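Side-chain contacts in succinate dehydrogenase (Membrane anchor subunit) (Mycolicibacterium smegmatis, PDB 7D6V), which carries a membrane-embedded Rieske-type [2Fe-2S] cluster in the Sdh1 succinate dehydrogenase and probably passes electrons from succinate oxidation to quinone: residues T113-R118 with S205-R210; A120-V125 with F147-Q152. All blocks are in the same frame, centred on the assembly; numbering follows the deposited sequence.

Contact 1 of 2, residues T113-R118 with S205-R210; sequences TCYYYR and SCHSCR. With FES (Fe2/s2 (inorganic) cluster), chain J.
A membrane-embedded Rieske-type [2Fe-2S] centre is held between residues 113-118 and 205-210, where each segment presents one cysteine to the cluster and one ring, of Tyr115 or His207, to the other segment. Cys114 SG binds the iron FE1 at 2.5 Å, and Cys206 SG binds the second iron, FE2. His240 NE2 and His155 NE2 complete the two sites, so each iron carries one cysteine and one histidine, unlike a classical Rieske centre, in which both cysteines sit on one iron and both histidines on the other. Both cysteines are helix N-caps. With its SG anti to the backbone N (chi1 159°), Cys114 can reach FE1 and still accept a nearly straight capping bond from Tyr117 N, 3.4 Å from SG. The first turns of both helices converge on the bridging sulfide S1, with Tyr115 N and His207 N each 3.4 Å from it, an approach that would be expected to stabilise negative charge on the cluster.

Beside S1 the segments touch directly: Tyr115 CD2 packs on His207 CB at 3.8 Å, and the two rings lie obliquely, planes 67° apart, each turning an edge to the sulfide. Arg118 NH1 sits over the centre of one face of the Tyr115 ring while donating to Thr113 O (2.9 Å); its NH2 forms a salt bridge with Glu144. The hydroxyls of Tyr115 and Ser208 are both hydrogen-bonded to the carboxylate of Glu229 of the iron-sulfur subunit, which ties the cluster site to that subunit. The N-terminal ends of helices 115-124 and 207-215 thus face each other across the cluster, with helix 155-175 packing on Thr113 and Cys206, helix 188-204 on Cys114, and helix 240-264 on Tyr116 and Tyr117.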
# COMPACT_ATOMS: atom_id res chain seq x y z
N THR C 113 27.20 17.31 -15.95
CA THR C 113 25.92 16.79 -16.40
C THR C 113 25.55 15.48 -15.72
O THR C 113 24.48 14.93 -16.01
CB THR C 113 25.92 16.60 -17.92
OG1 THR C 113 27.05 15.82 -18.32
CG2 THR C 113 25.99 17.95 -18.62
N CYS C 114 26.40 14.99 -14.83
CA CYS C 114 26.11 13.75 -14.11
C CYS C 114 24.81 13.91 -13.33
O CYS C 114 24.55 14.96 -12.75
CB CYS C 114 27.26 13.40 -13.17
SG CYS C 114 26.80 12.27 -11.83
N TYR C 115 23.99 12.87 -13.33
CA TYR C 115 22.71 12.91 -12.63
C TYR C 115 22.90 13.08 -11.12
O TYR C 115 22.20 13.87 -10.49
CB TYR C 115 21.89 11.66 -12.94
CG TYR C 115 21.18 11.71 -14.28
CD1 TYR C 115 19.92 12.28 -14.39
CD2 TYR C 115 21.76 11.19 -15.42
CE1 TYR C 115 19.27 12.34 -15.59
CE2 TYR C 115 21.11 11.24 -16.63
CZ TYR C 115 19.86 11.82 -16.71
OH TYR C 115 19.20 11.88 -17.91
N TYR C 116 23.87 12.38 -10.53
CA TYR C 116 24.11 12.56 -9.11
C TYR C 116 24.60 13.97 -8.80
O TYR C 116 24.12 14.61 -7.86
CB TYR C 116 25.12 11.55 -8.58
CG TYR C 116 25.62 11.97 -7.22
CD1 TYR C 116 24.76 11.98 -6.13
CD2 TYR C 116 26.91 12.42 -7.03
CE1 TYR C 116 25.18 12.40 -4.89
CE2 TYR C 116 27.35 12.84 -5.80
CZ TYR C 116 26.48 12.82 -4.73
OH TYR C 116 26.91 13.24 -3.49
N TYR C 117 25.56 14.47 -9.58
CA TYR C 117 26.10 15.79 -9.31
C TYR C 117 25.05 16.87 -9.48
O TYR C 117 25.06 17.87 -8.75
CB TYR C 117 27.30 16.06 -10.21
CG TYR C 117 28.59 15.45 -9.71
CD1 TYR C 117 29.30 16.04 -8.68
CD2 TYR C 117 29.08 14.28 -10.26
CE1 TYR C 117 30.47 15.48 -8.22
CE2 TYR C 117 30.25 13.72 -9.81
CZ TYR C 117 30.94 14.32 -8.79
OH TYR C 117 32.11 13.75 -8.35
N ARG C 118 24.13 16.69 -10.43
CA ARG C 118 23.04 17.64 -10.58
C ARG C 118 22.21 17.72 -9.31
O ARG C 118 21.88 18.81 -8.84
CB ARG C 118 22.17 17.27 -11.78
CG ARG C 118 22.64 17.89 -13.07
CD ARG C 118 22.51 16.92 -14.22
NE ARG C 118 21.14 16.85 -14.70
CZ ARG C 118 20.71 15.96 -15.59
NH1 ARG C 118 21.55 15.06 -16.09
NH2 ARG C 118 19.44 15.96 -15.97
N SER C 205 29.02 2.80 -13.83
CA SER C 205 27.82 2.92 -13.01
C SER C 205 26.95 4.10 -13.42
O SER C 205 25.99 4.42 -12.72
CB SER C 205 28.20 3.03 -11.53
OG SER C 205 28.82 4.26 -11.25
N CYS C 206 27.28 4.75 -14.53
CA CYS C 206 26.53 5.90 -15.01
C CYS C 206 25.08 5.57 -15.37
O CYS C 206 24.79 4.49 -15.88
CB CYS C 206 27.23 6.55 -16.20
SG CYS C 206 26.15 7.54 -17.26
N HIS C 207 24.18 6.51 -15.11
CA HIS C 207 22.76 6.33 -15.42
C HIS C 207 22.52 6.25 -16.92
O HIS C 207 21.60 5.56 -17.35
CB HIS C 207 21.94 7.47 -14.82
CG HIS C 207 21.56 7.26 -13.39
ND1 HIS C 207 22.19 7.92 -12.35
CD2 HIS C 207 20.62 6.48 -12.82
CE1 HIS C 207 21.66 7.54 -11.21
NE2 HIS C 207 20.70 6.67 -11.47
N SER C 208 23.32 6.96 -17.72
CA SER C 208 23.21 6.84 -19.17
C SER C 208 23.73 5.49 -19.66
O SER C 208 23.20 4.96 -20.64
CB SER C 208 23.96 7.98 -19.85
OG SER C 208 23.32 9.22 -19.62
N CYS C 209 24.75 4.95 -19.00
CA CYS C 209 25.21 3.60 -19.34
C CYS C 209 24.12 2.57 -19.07
O CYS C 209 23.93 1.65 -19.87
CB CYS C 209 26.47 3.27 -18.55
SG CYS C 209 27.15 1.63 -18.87
N ARG C 210 23.41 2.72 -17.96
CA ARG C 210 22.32 1.81 -17.64
C ARG C 210 21.24 1.85 -18.71
O ARG C 210 20.70 0.81 -19.10
CB ARG C 210 21.73 2.17 -16.28
CG ARG C 210 20.84 1.11 -15.67
CD ARG C 210 20.18 1.64 -14.41
NE ARG C 210 19.28 0.67 -13.81
CZ ARG C 210 18.31 0.99 -12.97
NH1 ARG C 210 18.10 2.26 -12.64
NH2 ARG C 210 17.53 0.05 -12.46
FE1 FES J . 26.50 10.18 -13.14
FE2 FES J . 26.56 9.40 -15.71
S1 FES J . 24.79 9.77 -14.46
S2 FES J . 28.27 9.74 -14.37

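Contact 2 of 2, residues A120-V125 with F147-Q152. With PEV ((1S)-2-{[(2-aminoethoxy)(hydroxy)phosphoryl]oxy}-1-[(palmitoyloxy)methyl]ethyl stearate), chain I; UQ1 (ubiquinone-1), chain H.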
# COMPACT_ATOMS: atom_id res chain seq x y z
N ALA C 120 23.29 17.03 -6.31
CA ALA C 120 24.14 17.61 -5.28
C ALA C 120 24.15 19.13 -5.36
O ALA C 120 23.88 19.82 -4.37
CB ALA C 120 25.56 17.06 -5.38
N TYR C 121 24.42 19.69 -6.55
CA TYR C 121 24.53 21.14 -6.58
C TYR C 121 23.18 21.84 -6.73
O TYR C 121 23.06 22.97 -6.28
CB TYR C 121 25.52 21.64 -7.64
CG TYR C 121 25.28 21.28 -9.09
CD1 TYR C 121 26.14 20.43 -9.76
CD2 TYR C 121 24.22 21.83 -9.80
CE1 TYR C 121 25.94 20.11 -11.09
CE2 TYR C 121 24.02 21.52 -11.13
CZ TYR C 121 24.88 20.66 -11.76
OH TYR C 121 24.68 20.35 -13.08
N TYR C 122 22.15 21.19 -7.28
CA TYR C 122 20.81 21.78 -7.23
C TYR C 122 20.36 21.94 -5.78
O TYR C 122 19.67 22.90 -5.45
CB TYR C 122 19.81 20.92 -8.00
CG TYR C 122 19.90 21.01 -9.50
CD1 TYR C 122 20.40 22.14 -10.12
CD2 TYR C 122 19.49 19.95 -10.30
CE1 TYR C 122 20.49 22.22 -11.49
CE2 TYR C 122 19.58 20.02 -11.66
CZ TYR C 122 20.07 21.15 -12.26
OH TYR C 122 20.16 21.22 -13.62
N ARG C 123 20.73 20.99 -4.92
CA ARG C 123 20.44 21.15 -3.50
C ARG C 123 21.34 22.21 -2.86
O ARG C 123 20.86 23.08 -2.13
CB ARG C 123 20.59 19.82 -2.77
CG ARG C 123 19.45 18.85 -3.01
CD ARG C 123 19.23 18.00 -1.78
NE ARG C 123 18.43 16.81 -2.07
CZ ARG C 123 17.98 15.99 -1.13
NH1 ARG C 123 18.23 16.23 0.14
NH2 ARG C 123 17.26 14.93 -1.47
N SER C 124 22.65 22.15 -3.13
CA SER C 124 23.62 22.90 -2.35
C SER C 124 23.81 24.34 -2.81
O SER C 124 23.81 25.26 -1.99
CB SER C 124 24.97 22.17 -2.37
OG SER C 124 24.84 20.85 -1.87
N VAL C 125 23.99 24.55 -4.11
CA VAL C 125 24.28 25.88 -4.64
C VAL C 125 23.01 26.60 -5.05
O VAL C 125 22.78 27.75 -4.68
CB VAL C 125 25.26 25.76 -5.82
CG1 VAL C 125 25.65 27.13 -6.34
CG2 VAL C 125 26.48 24.96 -5.42
N PHE C 147 16.34 27.11 -21.68
CA PHE C 147 17.51 26.92 -22.55
C PHE C 147 18.77 26.49 -21.83
O PHE C 147 19.42 25.54 -22.30
CB PHE C 147 17.78 28.20 -23.36
CG PHE C 147 19.23 28.38 -23.70
CD1 PHE C 147 19.85 27.55 -24.62
CD2 PHE C 147 19.98 29.37 -23.10
CE1 PHE C 147 21.18 27.71 -24.93
CE2 PHE C 147 21.32 29.53 -23.40
CZ PHE C 147 21.92 28.70 -24.32
N PRO C 148 19.21 27.13 -20.74
CA PRO C 148 20.47 26.66 -20.12
C PRO C 148 20.37 25.24 -19.59
O PRO C 148 21.18 24.39 -19.97
CB PRO C 148 20.72 27.69 -19.01
CG PRO C 148 19.40 28.30 -18.74
CD PRO C 148 18.66 28.30 -20.03
N LEU C 149 19.38 24.95 -18.75
CA LEU C 149 19.31 23.66 -18.08
C LEU C 149 18.71 22.56 -18.93
O LEU C 149 18.80 21.39 -18.55
CB LEU C 149 18.51 23.81 -16.78
CG LEU C 149 19.21 24.60 -15.68
CD1 LEU C 149 18.50 24.43 -14.35
CD2 LEU C 149 20.66 24.18 -15.56
N ILE C 150 18.10 22.88 -20.08
CA ILE C 150 17.66 21.84 -20.99
C ILE C 150 18.84 21.10 -21.60
O ILE C 150 18.69 19.99 -22.11
CB ILE C 150 16.74 22.43 -22.09
CG1 ILE C 150 16.00 21.34 -22.86
CG2 ILE C 150 17.55 23.25 -23.07
CD1 ILE C 150 14.96 20.62 -22.05
N LEU C 151 20.04 21.70 -21.55
CA LEU C 151 21.23 21.10 -22.13
C LEU C 151 21.79 19.96 -21.30
O LEU C 151 22.75 19.32 -21.73
CB LEU C 151 22.31 22.17 -22.33
CG LEU C 151 22.01 23.25 -23.36
CD1 LEU C 151 23.09 24.32 -23.34
CD2 LEU C 151 21.89 22.65 -24.75
N GLN C 152 21.24 19.69 -20.12
CA GLN C 152 21.69 18.56 -19.32
C GLN C 152 21.31 17.22 -19.93
O GLN C 152 21.75 16.18 -19.43
CB GLN C 152 21.12 18.65 -17.91
CG GLN C 152 21.31 20.00 -17.24
CD GLN C 152 22.54 20.03 -16.37
OE1 GLN C 152 23.52 19.36 -16.64
NE2 GLN C 152 22.48 20.83 -15.30
C48 PEV I . 33.87 17.03 -9.69
C47 PEV I . 33.96 18.29 -10.55
C46 PEV I . 32.57 18.79 -10.91
C45 PEV I . 31.96 19.57 -9.75
C44 PEV I . 31.07 20.70 -10.23
C43 PEV I . 30.15 21.21 -9.12
C42 PEV I . 30.00 22.72 -9.21
C41 PEV I . 28.65 23.10 -9.80
C40 PEV I . 28.24 24.51 -9.41
C39 PEV I . 27.69 25.27 -10.60
C38 PEV I . 26.25 24.84 -10.87
C37 PEV I . 25.27 25.68 -10.06
C36 PEV I . 24.17 26.23 -10.95
C35 PEV I . 22.92 25.37 -10.85
C34 PEV I . 21.68 26.21 -11.14
C33 PEV I . 21.85 27.01 -12.42
C32 PEV I . 20.98 28.25 -12.39
C31 PEV I . 19.64 27.99 -13.06
O31 PEV I . 18.88 27.22 -12.58
O2 PEV I . 19.30 28.67 -14.23
C2 PEV I . 18.25 29.57 -14.05
C1 PEV I . 16.97 28.92 -14.54
O3P PEV I . 16.36 28.28 -13.45
P PEV I . 14.86 28.78 -12.98
O1P PEV I . 14.98 30.01 -12.11
O2P PEV I . 14.19 27.67 -12.21
O4P PEV I . 13.99 29.16 -14.32
C4 PEV I . 13.85 30.50 -14.67
C5 PEV I . 13.88 30.60 -16.19
N6 PEV I . 14.26 31.94 -16.60
C3 PEV I . 18.54 30.85 -14.83
O3 PEV I . 19.86 31.23 -14.54
C11 PEV I . 20.75 31.09 -15.61
O11 PEV I . 20.58 31.70 -16.61
C12 PEV I . 21.93 30.13 -15.50
C13 PEV I . 23.24 30.78 -15.96
C14 PEV I . 24.46 30.06 -15.40
C15 PEV I . 24.38 28.55 -15.60
C16 PEV I . 25.56 28.03 -16.42
C17 PEV I . 26.12 26.70 -15.92
C18 PEV I . 25.35 26.10 -14.75
C19 PEV I . 24.85 24.68 -15.01
C20 PEV I . 25.06 24.22 -16.45
C21 PEV I . 25.03 22.70 -16.57
C22 PEV I . 25.72 22.21 -17.84
C23 PEV I . 24.76 21.99 -19.01
C24 PEV I . 25.41 22.40 -20.33
C25 PEV I . 26.34 21.32 -20.87
C26 PEV I . 27.77 21.84 -21.05
C1 UQ1 H . 15.67 22.20 -27.35
O1 UQ1 H . 15.45 21.11 -27.76
C2 UQ1 H . 14.52 23.09 -26.89
O2 UQ1 H . 13.20 22.62 -26.95
CM2 UQ1 H . 12.43 23.20 -27.96
C3 UQ1 H . 14.81 24.49 -26.35
O3 UQ1 H . 13.75 25.30 -25.93
CM3 UQ1 H . 13.38 25.12 -24.59
C4 UQ1 H . 16.24 25.00 -26.28
O4 UQ1 H . 16.46 26.08 -25.87
C5 UQ1 H . 17.39 24.11 -26.75
CM5 UQ1 H . 18.83 24.62 -26.68
C6 UQ1 H . 17.10 22.71 -27.28
C7 UQ1 H . 18.25 21.82 -27.74
C8 UQ1 H . 18.71 21.00 -26.54
C9 UQ1 H . 19.12 19.76 -26.68
C10 UQ1 H . 19.13 19.11 -28.06
C11 UQ1 H . 19.58 18.97 -25.45
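The carboxamide of Gln152 reaches two tyrosine hydroxyls on helix 115-124, joining it to the weakly helical segment 147-152 in the wall of the phospholipid pocket. Gln152 NE2 donates to Tyr122 OH at 2.9 Å, a bent bond (133°) whose acceptor is tilted from the amide plane, and to Tyr121 OH at 3.2 Å, straighter and close to that plane. Two bonds therefore fix the rotation of the amide, which is inclined by only 20° to the Tyr121 ring but perpendicular to that of Tyr122. The hydroxyls have further partners, Leu112 O for Tyr121 and Glu144 for Tyr122.

Around these bonds the contact turns apolar. Leu149 brings both methyl branches to the end of Tyr122, CD2 standing 3.6 Å from OH. Tyr121, its CG wedged between the backbone N and the carbonyl carbon (chi1 60°), lays one ring face against an acyl chain of the lipid, with C38 offset toward the rim. The other chain runs past the Gln152 amide and Leu151 CB. On the quinone side, Phe147 turns a ring edge to ubiquinone-1, its CD1 lying 3.7 Å from the methyl CM5.

Overall arrangement
The two contacts lie about 13 Å apart, centre to centre, and share helix 115-124: contact 1 uses its first turn and contact 2 its C-terminal part. Along the chain contact 2 is nested inside the loop closed by contact 1, the order being 113-118, 120-125, 147-152, then 205-210 on helix 207-215. They also touch, Thr113 CG2 packing on Gln152 OE1 at 3.5 Å, and Glu144 links the two contacts. One helix thus faces the iron-sulfur cluster at its start and the phospholipid farther along, while 147-152 borders ubiquinone-1. Cluster and quinone ring remain well separated, 19.8 Å from S1 to ubiquinone-1 C6, so any electron transfer between them would be long or need an intermediate.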